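Local coordinates for restriction endonuclease EcoP15I, modification subunit (Escherichia coli, PDB 4ZCF), which methylates the N6 of an adenine in one strand of the DNA site 5'-CAGCAG-3' using S-adenosyl-L-methionine, and with the Res subunit takes part in DNA restriction, at residues Q319-P324 against M347-P352; L551-L556 against R577-A582; F603-V608 against I636-V641. One frame throughout, in Å; residues are numbered along the deposited sequence.

Overall arrangement
Following the chain from its N terminus, interaction 1 comes first: it brings 319-324 and 347-352 together and closes a loop of 22 residues without helix or strand, between strand 313-318 and helix 353-361, on the bound DNA. Interaction 2 closes next, joining the end of helix 539-552 to strand 577-580, with an antiparallel strand pair in between. Interaction 3 then pairs strands 607-611 and 639-643, with helix 618-629 between them in the chain. The three run in series; none nests or crosses. Interaction 1 lies apart, its centre about 62 Å from that of interaction 2. Interactions 2 and 3 share one sheet and touch: Asp553 OD1 and Lys607 NZ form a salt bridge of 2.7 Å.

Interaction 1 (Q319-P324 against M347-P352); sequences QSVHNP and MGYRFP. With nucleotides of chain D; nucleotides of chain E.
Arg350 carries the contact between Gln319-Pro324 and Met347-Pro352 and also reaches the DNA. Its CG sits between the backbone N and the carbonyl carbon (chi1 68°), the crowded position. CB lies near His322 O, CG against Val321 O, and CD near Ser320 O. A bend at chi3 (54°) then turns the guanidinium toward the bases. Arg350 NE and NH2 grip the single atom His322 O side-on: Arg350 NE (2.7 Å to His322 O) comes from above the carbonyl plane, while NH2 lies on a lone pair. Both tips meet guanine DG15 of chain E: Arg350 NH1 donates to DG15 N7 (2.9 Å, 159° at the hydrogen). Arg350 NH2 donates to DG15 O6 (2.7 Å), completing the two-bond reading of a guanine's major-groove edge. NH1 also pairs with a phosphate of the DNA. Ser320 O lies over one guanidinium face. NH2 also sits over one face of the His322 ring, whose other face meets N7 of adenine DA5 of chain D; His322 NE2 bonds to another guanine.

Behind the tip, Arg350 N donates to Val321 O (3.0 Å), and Asn323 N makes a weak bond to Gly348 O, so His322 and Tyr349 form a single beta bridge. Asn323 OD1 accepts from N4 of cytosine DC13 of chain E (3.3 Å), while its ND2 is held by Lys326 O. Val321 CG1 touches the Tyr349 ring edge at CD1 (3.6 Å). On the protein side, Val321 and Phe351 pack on Leu377 of strand 376-380, Tyr349 stacks on Tyr331, and Pro352 is the N-cap of helix 353-361.

Interaction 2 (L551-L556 against R577-A582); sequences LYDGSL and RLYLIA
Tyr579 and Asp553 meet tip to tip, the phenol OH donating to Asp553 OD2 at 2.6 Å. The carboxylate oxygen lies at the edge of the ring, in its plane, and it is met from above the carboxylate plane; carboxylate and ring planes are 44° apart. CE2 of Tyr579 follows at 3.3 Å from Asp553 OD2. Beside this pair the Arg577 guanidinium lies against the turn after the helix, with Gly554 C and Ser555 N at its edge. Arg577 NH2 is 3.1 Å from Ser555 OG, which is itself bonded to Cys550 O.

One shell out, the backbone fixes these groups. Gly554 N bonds back to Leu551 O (2.8 Å), and the positive phi of Gly554 (100°) closes helix 539-552 in a Schellman motif, leaving Asp553 aimed at the strand. A CB on Gly554 would clash with the carbonyl oxygen of Asp553. Arg577 and Tyr579, two apart on strand 577-580, both point toward this helix end. Asp553 has further partners: OD1 forms a salt bridge with Lys607 and OD2 with Arg643. Arg577 NH2 pairs with Asp575, and its NH1 with Glu134 of the Res subunit.

A phenylalanine at Tyr579 would remove the OH and would probably leave Asp553 OD2 less firmly oriented toward the strand. A carboxylate flanked by lysine, arginine and a phenol donor is likely to stay ionised, so the buried negative charge is probably balanced by Lys607 and Arg643, while Arg577 extends the polar cluster to the Res subunit.

Interaction 3 (F603-V608 against I636-V641); sequences FAPNKV and IELDLV
Leu640 has CG anti to the backbone N (chi1 -176°), which brings its CD1 to 3.8 Å from Val608 CB, the two side chains crossing obliquely. Val608 itself holds CG1 anti to the backbone N and CG2 beside it. Leu638 differs: its CG stands anti to the carbonyl carbon (-71°), swinging Leu638 CD2 toward Val608 CG2 (3.8 Å) and against Pro605 O (3.4 Å). Ile636 CG1 takes the crowded position between backbone N and carbonyl carbon (52°), so that CD1 reaches the same Pro605 O at 3.3 Å.

Beneath these side chains runs a parallel pair of strands, 607-611 and 639-643, linked through helix 618-629 in a beta-alpha-beta crossover; 639-643 is the outermost strand of the five-stranded sheet within this chain. Asp639 N donates to Asn606 O from well above the carbonyl plane. The next two bonds lie nearly along their C=O axes, Val608 N to Asp639 O (2.7 Å) and Val641 N to Val608 O (2.7 Å).

Val608 and Leu640 project from one face of the sheet, where Leu627 of helix 618-629 packs on both and on Leu638. Lys607 and Asp639 project from the other. There the Lys607 chain, bent at chi3, brushes Val641 CG2 with its CE (3.9 Å) before NZ reaches Asp553. Ala604, Ile636, Leu640 and Val641 pack against the Res subunit.

Interaction 1 (Q319-P324 against M347-P352)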
# COMPACT_ATOMS: atom_id res chain seq x y z
N GLN A 319 35.17 3.22 -6.72
CA GLN A 319 35.63 1.84 -6.90
C GLN A 319 34.42 0.97 -7.05
O GLN A 319 34.27 -0.05 -6.37
CB GLN A 319 36.48 1.45 -5.68
CG GLN A 319 37.59 2.49 -5.45
CD GLN A 319 38.33 2.38 -4.16
OE1 GLN A 319 37.87 1.78 -3.15
NE2 GLN A 319 39.50 2.97 -4.17
N SER A 320 33.58 1.36 -8.03
CA SER A 320 32.24 0.88 -8.35
C SER A 320 32.07 0.56 -9.84
O SER A 320 31.20 1.10 -10.53
CB SER A 320 31.25 1.96 -7.94
OG SER A 320 31.51 2.32 -6.59
N VAL A 321 32.88 -0.38 -10.30
CA VAL A 321 32.99 -0.83 -11.68
C VAL A 321 32.74 -2.34 -11.77
O VAL A 321 32.37 -2.86 -12.82
CB VAL A 321 34.41 -0.35 -12.13
CG1 VAL A 321 35.30 -1.45 -12.69
CG2 VAL A 321 34.34 0.90 -13.01
N HIS A 322 32.89 -3.01 -10.64
CA HIS A 322 32.75 -4.45 -10.45
C HIS A 322 31.31 -4.97 -10.46
O HIS A 322 30.37 -4.24 -10.12
CB HIS A 322 33.50 -4.87 -9.16
CG HIS A 322 32.96 -4.29 -7.88
ND1 HIS A 322 32.94 -2.92 -7.66
CD2 HIS A 322 32.48 -4.92 -6.79
CE1 HIS A 322 32.43 -2.76 -6.45
NE2 HIS A 322 32.14 -3.94 -5.88
N ASN A 323 31.16 -6.25 -10.76
CA ASN A 323 29.85 -6.88 -10.82
C ASN A 323 29.48 -7.60 -9.49
O ASN A 323 30.18 -8.53 -9.08
CB ASN A 323 29.77 -7.83 -12.03
CG ASN A 323 28.39 -8.36 -12.31
OD1 ASN A 323 27.48 -7.62 -12.66
ND2 ASN A 323 28.22 -9.65 -12.15
N PRO A 324 28.32 -7.22 -8.87
CA PRO A 324 27.89 -7.89 -7.62
C PRO A 324 27.43 -9.33 -7.77
O PRO A 324 26.71 -9.66 -8.71
CB PRO A 324 26.72 -7.02 -7.16
CG PRO A 324 26.16 -6.45 -8.43
CD PRO A 324 27.36 -6.16 -9.26
N MET A 347 34.91 -10.49 -10.50
CA MET A 347 33.62 -10.88 -11.08
C MET A 347 33.36 -10.23 -12.44
O MET A 347 32.27 -10.38 -13.00
CB MET A 347 32.47 -10.53 -10.10
CG MET A 347 32.56 -11.20 -8.75
SD MET A 347 32.65 -13.00 -8.87
CE MET A 347 32.62 -13.40 -7.17
N GLY A 348 34.38 -9.56 -12.96
CA GLY A 348 34.30 -8.85 -14.23
C GLY A 348 33.60 -7.52 -14.02
O GLY A 348 33.29 -7.16 -12.88
N TYR A 349 33.28 -6.81 -15.11
CA TYR A 349 32.60 -5.51 -15.07
C TYR A 349 31.09 -5.58 -14.89
O TYR A 349 30.51 -6.64 -15.08
CB TYR A 349 32.98 -4.66 -16.30
CG TYR A 349 34.48 -4.44 -16.43
CD1 TYR A 349 35.16 -3.58 -15.57
CD2 TYR A 349 35.22 -5.13 -17.39
CE1 TYR A 349 36.53 -3.39 -15.68
CE2 TYR A 349 36.59 -4.93 -17.52
CZ TYR A 349 37.25 -4.07 -16.65
OH TYR A 349 38.60 -3.86 -16.78
N ARG A 350 30.47 -4.43 -14.47
CA ARG A 350 29.01 -4.24 -14.30
C ARG A 350 28.43 -3.53 -15.54
O ARG A 350 27.20 -3.48 -15.71
CB ARG A 350 28.68 -3.40 -13.04
CG ARG A 350 29.12 -1.91 -13.10
CD ARG A 350 28.78 -1.13 -11.86
NE ARG A 350 29.30 -1.77 -10.66
CZ ARG A 350 29.10 -1.33 -9.42
NH1 ARG A 350 28.37 -0.24 -9.20
NH2 ARG A 350 29.60 -2.00 -8.39
N PHE A 351 29.31 -2.91 -16.36
CA PHE A 351 28.97 -2.16 -17.56
C PHE A 351 29.23 -2.95 -18.81
O PHE A 351 30.30 -3.55 -18.89
CB PHE A 351 29.80 -0.86 -17.65
CG PHE A 351 29.65 0.10 -16.51
CD1 PHE A 351 28.53 0.92 -16.40
CD2 PHE A 351 30.65 0.21 -15.54
CE1 PHE A 351 28.39 1.80 -15.33
CE2 PHE A 351 30.51 1.11 -14.48
CZ PHE A 351 29.38 1.90 -14.38
N PRO A 352 28.33 -2.91 -19.83
CA PRO A 352 28.66 -3.54 -21.13
C PRO A 352 29.70 -2.66 -21.83
O PRO A 352 29.74 -1.47 -21.56
CB PRO A 352 27.33 -3.49 -21.90
CG PRO A 352 26.29 -3.04 -20.92
CD PRO A 352 27.02 -2.23 -19.90
P DA D 5 39.19 -8.57 -6.10
OP1 DA D 5 39.87 -9.88 -5.93
OP2 DA D 5 38.85 -8.10 -7.48
O5' DA D 5 37.85 -8.57 -5.21
C5' DA D 5 37.72 -9.09 -3.90
C4' DA D 5 36.39 -8.70 -3.26
O4' DA D 5 36.31 -7.27 -3.00
C3' DA D 5 35.12 -9.06 -4.01
O3' DA D 5 34.37 -9.88 -3.13
C2' DA D 5 34.45 -7.72 -4.34
C1' DA D 5 35.00 -6.81 -3.26
N9 DA D 5 35.05 -5.39 -3.61
C8 DA D 5 35.35 -4.86 -4.83
N7 DA D 5 35.27 -3.55 -4.87
C5 DA D 5 34.86 -3.17 -3.60
C6 DA D 5 34.61 -1.91 -2.99
N6 DA D 5 34.72 -0.75 -3.65
N1 DA D 5 34.19 -1.90 -1.69
C2 DA D 5 34.11 -3.06 -1.05
N3 DA D 5 34.30 -4.30 -1.52
C4 DA D 5 34.70 -4.30 -2.81
P DC E 13 24.31 -0.24 -18.04
OP1 DC E 13 24.32 0.32 -19.41
OP2 DC E 13 25.51 -0.98 -17.57
O5' DC E 13 24.11 0.96 -17.02
C5' DC E 13 24.94 0.78 -15.83
C4' DC E 13 24.25 0.04 -14.68
O4' DC E 13 24.16 -1.41 -14.77
C3' DC E 13 24.90 0.15 -13.34
O3' DC E 13 25.00 1.53 -12.99
C2' DC E 13 23.81 -0.62 -12.59
C1' DC E 13 23.53 -1.78 -13.54
N1 DC E 13 23.84 -3.16 -12.98
C2 DC E 13 23.19 -3.62 -11.79
O2 DC E 13 22.34 -2.93 -11.22
N3 DC E 13 23.46 -4.88 -11.33
C4 DC E 13 24.33 -5.68 -11.97
N4 DC E 13 24.53 -6.90 -11.46
C5 DC E 13 24.99 -5.24 -13.16
C6 DC E 13 24.73 -4.00 -13.61
P DG E 15 24.18 5.93 -7.81
OP1 DG E 15 22.95 6.68 -7.45
OP2 DG E 15 24.80 6.10 -9.15
O5' DG E 15 25.36 6.12 -6.73
C5' DG E 15 25.04 6.32 -5.34
C4' DG E 15 26.08 5.79 -4.37
O4' DG E 15 26.16 4.34 -4.45
C3' DG E 15 27.52 6.33 -4.49
O3' DG E 15 28.10 6.46 -3.19
C2' DG E 15 28.24 5.19 -5.21
C1' DG E 15 27.54 4.01 -4.52
N9 DG E 15 27.75 2.73 -5.16
C8 DG E 15 28.14 2.54 -6.47
N7 DG E 15 28.21 1.28 -6.78
C5 DG E 15 27.95 0.60 -5.58
C6 DG E 15 27.87 -0.79 -5.32
O6 DG E 15 28.19 -1.70 -6.11
N1 DG E 15 27.49 -1.08 -3.99
C2 DG E 15 27.17 -0.12 -3.06
N2 DG E 15 26.83 -0.54 -1.83
N3 DG E 15 27.18 1.19 -3.31
C4 DG E 15 27.61 1.49 -4.57

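Interaction 2 (L551-L556 against R577-A582)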
# COMPACT_ATOMS: atom_id res chain seq x y z
N LEU A 551 -18.21 22.63 2.11
CA LEU A 551 -17.32 21.47 2.23
C LEU A 551 -17.97 20.27 1.56
O LEU A 551 -17.37 19.66 0.66
CB LEU A 551 -16.98 21.19 3.72
CG LEU A 551 -15.93 20.09 4.05
CD1 LEU A 551 -14.60 20.33 3.37
CD2 LEU A 551 -15.83 19.85 5.55
N TYR A 552 -19.23 19.99 1.96
CA TYR A 552 -20.07 18.94 1.39
C TYR A 552 -20.12 19.05 -0.14
O TYR A 552 -20.03 18.05 -0.83
CB TYR A 552 -21.50 19.00 2.00
CG TYR A 552 -22.45 18.02 1.35
CD1 TYR A 552 -22.51 16.69 1.78
CD2 TYR A 552 -23.23 18.38 0.25
CE1 TYR A 552 -23.33 15.76 1.13
CE2 TYR A 552 -24.03 17.46 -0.40
CZ TYR A 552 -24.10 16.16 0.06
OH TYR A 552 -24.92 15.24 -0.55
N ASP A 553 -20.22 20.29 -0.67
CA ASP A 553 -20.27 20.60 -2.09
C ASP A 553 -18.95 20.39 -2.82
O ASP A 553 -18.91 20.55 -4.04
CB ASP A 553 -20.86 22.02 -2.35
CG ASP A 553 -22.38 22.10 -2.26
OD1 ASP A 553 -23.06 21.22 -2.84
OD2 ASP A 553 -22.89 23.08 -1.69
N GLY A 554 -17.88 20.05 -2.08
CA GLY A 554 -16.57 19.73 -2.64
C GLY A 554 -15.50 20.80 -2.61
O GLY A 554 -14.44 20.60 -3.21
N SER A 555 -15.76 21.93 -1.94
CA SER A 555 -14.78 23.02 -1.87
C SER A 555 -13.84 22.83 -0.66
O SER A 555 -14.31 22.57 0.44
CB SER A 555 -15.47 24.39 -1.81
OG SER A 555 -16.74 24.41 -2.46
N LEU A 556 -12.52 23.00 -0.88
CA LEU A 556 -11.48 22.87 0.16
C LEU A 556 -11.67 23.95 1.21
O LEU A 556 -12.02 25.08 0.85
CB LEU A 556 -10.06 23.03 -0.43
CG LEU A 556 -9.68 22.28 -1.69
CD1 LEU A 556 -8.51 22.98 -2.40
CD2 LEU A 556 -9.33 20.83 -1.40
N ARG A 577 -20.17 27.97 -7.07
CA ARG A 577 -21.51 27.81 -6.53
C ARG A 577 -21.97 29.00 -5.67
O ARG A 577 -21.18 29.53 -4.89
CB ARG A 577 -21.77 26.43 -5.87
CG ARG A 577 -20.58 25.74 -5.23
CD ARG A 577 -20.30 24.36 -5.82
NE ARG A 577 -19.16 23.72 -5.16
CZ ARG A 577 -18.01 23.39 -5.75
NH1 ARG A 577 -17.82 23.63 -7.05
NH2 ARG A 577 -17.04 22.81 -5.05
N LEU A 578 -23.23 29.45 -5.88
CA LEU A 578 -23.82 30.60 -5.16
C LEU A 578 -24.86 30.16 -4.13
O LEU A 578 -25.80 29.46 -4.46
CB LEU A 578 -24.41 31.62 -6.14
CG LEU A 578 -25.11 32.84 -5.55
CD1 LEU A 578 -24.12 33.96 -5.18
CD2 LEU A 578 -26.15 33.38 -6.51
N TYR A 579 -24.69 30.61 -2.88
CA TYR A 579 -25.56 30.25 -1.76
C TYR A 579 -26.56 31.33 -1.36
O TYR A 579 -26.19 32.47 -1.09
CB TYR A 579 -24.73 29.78 -0.55
CG TYR A 579 -23.86 28.60 -0.87
CD1 TYR A 579 -22.64 28.76 -1.53
CD2 TYR A 579 -24.27 27.30 -0.57
CE1 TYR A 579 -21.84 27.66 -1.86
CE2 TYR A 579 -23.49 26.20 -0.90
CZ TYR A 579 -22.28 26.38 -1.55
OH TYR A 579 -21.52 25.30 -1.89
N LEU A 580 -27.84 30.95 -1.30
CA LEU A 580 -28.90 31.86 -0.86
C LEU A 580 -29.57 31.22 0.35
O LEU A 580 -30.48 30.40 0.19
CB LEU A 580 -29.91 32.22 -1.97
CG LEU A 580 -29.40 32.51 -3.37
CD1 LEU A 580 -30.55 32.62 -4.34
CD2 LEU A 580 -28.55 33.76 -3.42
N ILE A 581 -29.06 31.54 1.55
CA ILE A 581 -29.53 31.01 2.83
C ILE A 581 -30.60 31.92 3.46
O ILE A 581 -31.62 31.42 3.93
CB ILE A 581 -28.36 30.72 3.83
CG1 ILE A 581 -27.10 30.14 3.12
CG2 ILE A 581 -28.84 29.86 5.02
CD1 ILE A 581 -26.04 29.38 3.96
N ALA A 582 -30.35 33.24 3.49
CA ALA A 582 -31.23 34.24 4.11
C ALA A 582 -32.68 34.25 3.54
O ALA A 582 -32.86 33.97 2.35
CB ALA A 582 -30.61 35.62 3.97

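Interaction 3 (F603-V608 against I636-V641)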
# COMPACT_ATOMS: atom_id res chain seq x y z
N PHE A 603 -17.79 37.63 -11.84
CA PHE A 603 -18.99 36.91 -11.41
C PHE A 603 -19.46 35.87 -12.45
O PHE A 603 -20.25 36.18 -13.36
CB PHE A 603 -20.11 37.88 -11.02
CG PHE A 603 -21.26 37.28 -10.25
CD1 PHE A 603 -21.19 37.11 -8.87
CD2 PHE A 603 -22.45 36.93 -10.88
CE1 PHE A 603 -22.27 36.60 -8.15
CE2 PHE A 603 -23.52 36.40 -10.16
CZ PHE A 603 -23.42 36.23 -8.80
N ALA A 604 -18.96 34.62 -12.31
CA ALA A 604 -19.31 33.53 -13.21
C ALA A 604 -19.77 32.23 -12.48
O ALA A 604 -19.11 31.18 -12.61
CB ALA A 604 -18.16 33.26 -14.18
N PRO A 605 -20.91 32.25 -11.73
CA PRO A 605 -21.38 31.01 -11.08
C PRO A 605 -22.07 30.07 -12.08
O PRO A 605 -22.60 30.51 -13.09
CB PRO A 605 -22.34 31.50 -9.99
CG PRO A 605 -22.80 32.83 -10.43
CD PRO A 605 -21.84 33.37 -11.48
N ASN A 606 -22.06 28.78 -11.78
CA ASN A 606 -22.62 27.74 -12.64
C ASN A 606 -23.59 26.86 -11.88
O ASN A 606 -24.22 25.97 -12.45
CB ASN A 606 -21.48 26.89 -13.22
CG ASN A 606 -20.41 26.52 -12.21
OD1 ASN A 606 -20.56 25.57 -11.43
ND2 ASN A 606 -19.33 27.28 -12.18
N LYS A 607 -23.74 27.13 -10.59
CA LYS A 607 -24.59 26.38 -9.68
C LYS A 607 -25.14 27.37 -8.64
O LYS A 607 -24.39 28.22 -8.15
CB LYS A 607 -23.74 25.27 -9.01
CG LYS A 607 -24.51 24.13 -8.37
CD LYS A 607 -23.55 23.24 -7.60
CE LYS A 607 -24.14 22.72 -6.31
NZ LYS A 607 -23.10 22.30 -5.34
N VAL A 608 -26.46 27.29 -8.36
CA VAL A 608 -27.14 28.14 -7.36
C VAL A 608 -27.80 27.23 -6.32
O VAL A 608 -28.62 26.38 -6.68
CB VAL A 608 -28.14 29.18 -7.97
CG1 VAL A 608 -28.69 30.12 -6.90
CG2 VAL A 608 -27.51 29.98 -9.10
N ILE A 636 -23.85 31.20 -19.79
CA ILE A 636 -23.81 30.07 -18.86
C ILE A 636 -25.18 29.55 -18.40
O ILE A 636 -26.07 30.34 -18.09
CB ILE A 636 -22.82 30.32 -17.68
CG1 ILE A 636 -23.09 31.68 -16.98
CG2 ILE A 636 -21.35 30.19 -18.17
CD1 ILE A 636 -22.07 32.15 -15.92
N GLU A 637 -25.34 28.22 -18.36
CA GLU A 637 -26.56 27.56 -17.90
C GLU A 637 -26.36 27.25 -16.43
O GLU A 637 -25.53 26.40 -16.08
CB GLU A 637 -26.86 26.28 -18.70
CG GLU A 637 -27.55 26.52 -20.04
CD GLU A 637 -28.01 25.26 -20.75
OE1 GLU A 637 -29.24 25.00 -20.77
OE2 GLU A 637 -27.15 24.53 -21.30
N LEU A 638 -27.08 27.97 -15.55
CA LEU A 638 -26.96 27.82 -14.10
C LEU A 638 -27.92 26.78 -13.52
O LEU A 638 -29.14 26.91 -13.67
CB LEU A 638 -27.17 29.18 -13.41
CG LEU A 638 -26.06 30.21 -13.59
CD1 LEU A 638 -26.33 31.13 -14.78
CD2 LEU A 638 -25.90 31.04 -12.33
N ASP A 639 -27.37 25.74 -12.84
CA ASP A 639 -28.16 24.72 -12.15
C ASP A 639 -28.69 25.29 -10.83
O ASP A 639 -28.03 26.14 -10.23
CB ASP A 639 -27.38 23.43 -11.89
CG ASP A 639 -28.26 22.24 -11.50
OD1 ASP A 639 -29.25 21.96 -12.24
OD2 ASP A 639 -27.97 21.60 -10.46
N LEU A 640 -29.88 24.82 -10.40
CA LEU A 640 -30.54 25.29 -9.18
C LEU A 640 -30.84 24.16 -8.20
O LEU A 640 -31.74 23.35 -8.44
CB LEU A 640 -31.79 26.14 -9.53
CG LEU A 640 -32.53 26.79 -8.37
CD1 LEU A 640 -31.80 28.01 -7.85
CD2 LEU A 640 -33.94 27.14 -8.76
N VAL A 641 -30.10 24.14 -7.09
CA VAL A 641 -30.19 23.10 -6.05
C VAL A 641 -30.96 23.59 -4.81
O VAL A 641 -30.82 24.75 -4.43
CB VAL A 641 -28.74 22.63 -5.71
CG1 VAL A 641 -28.72 21.51 -4.66
CG2 VAL A 641 -27.99 22.18 -6.96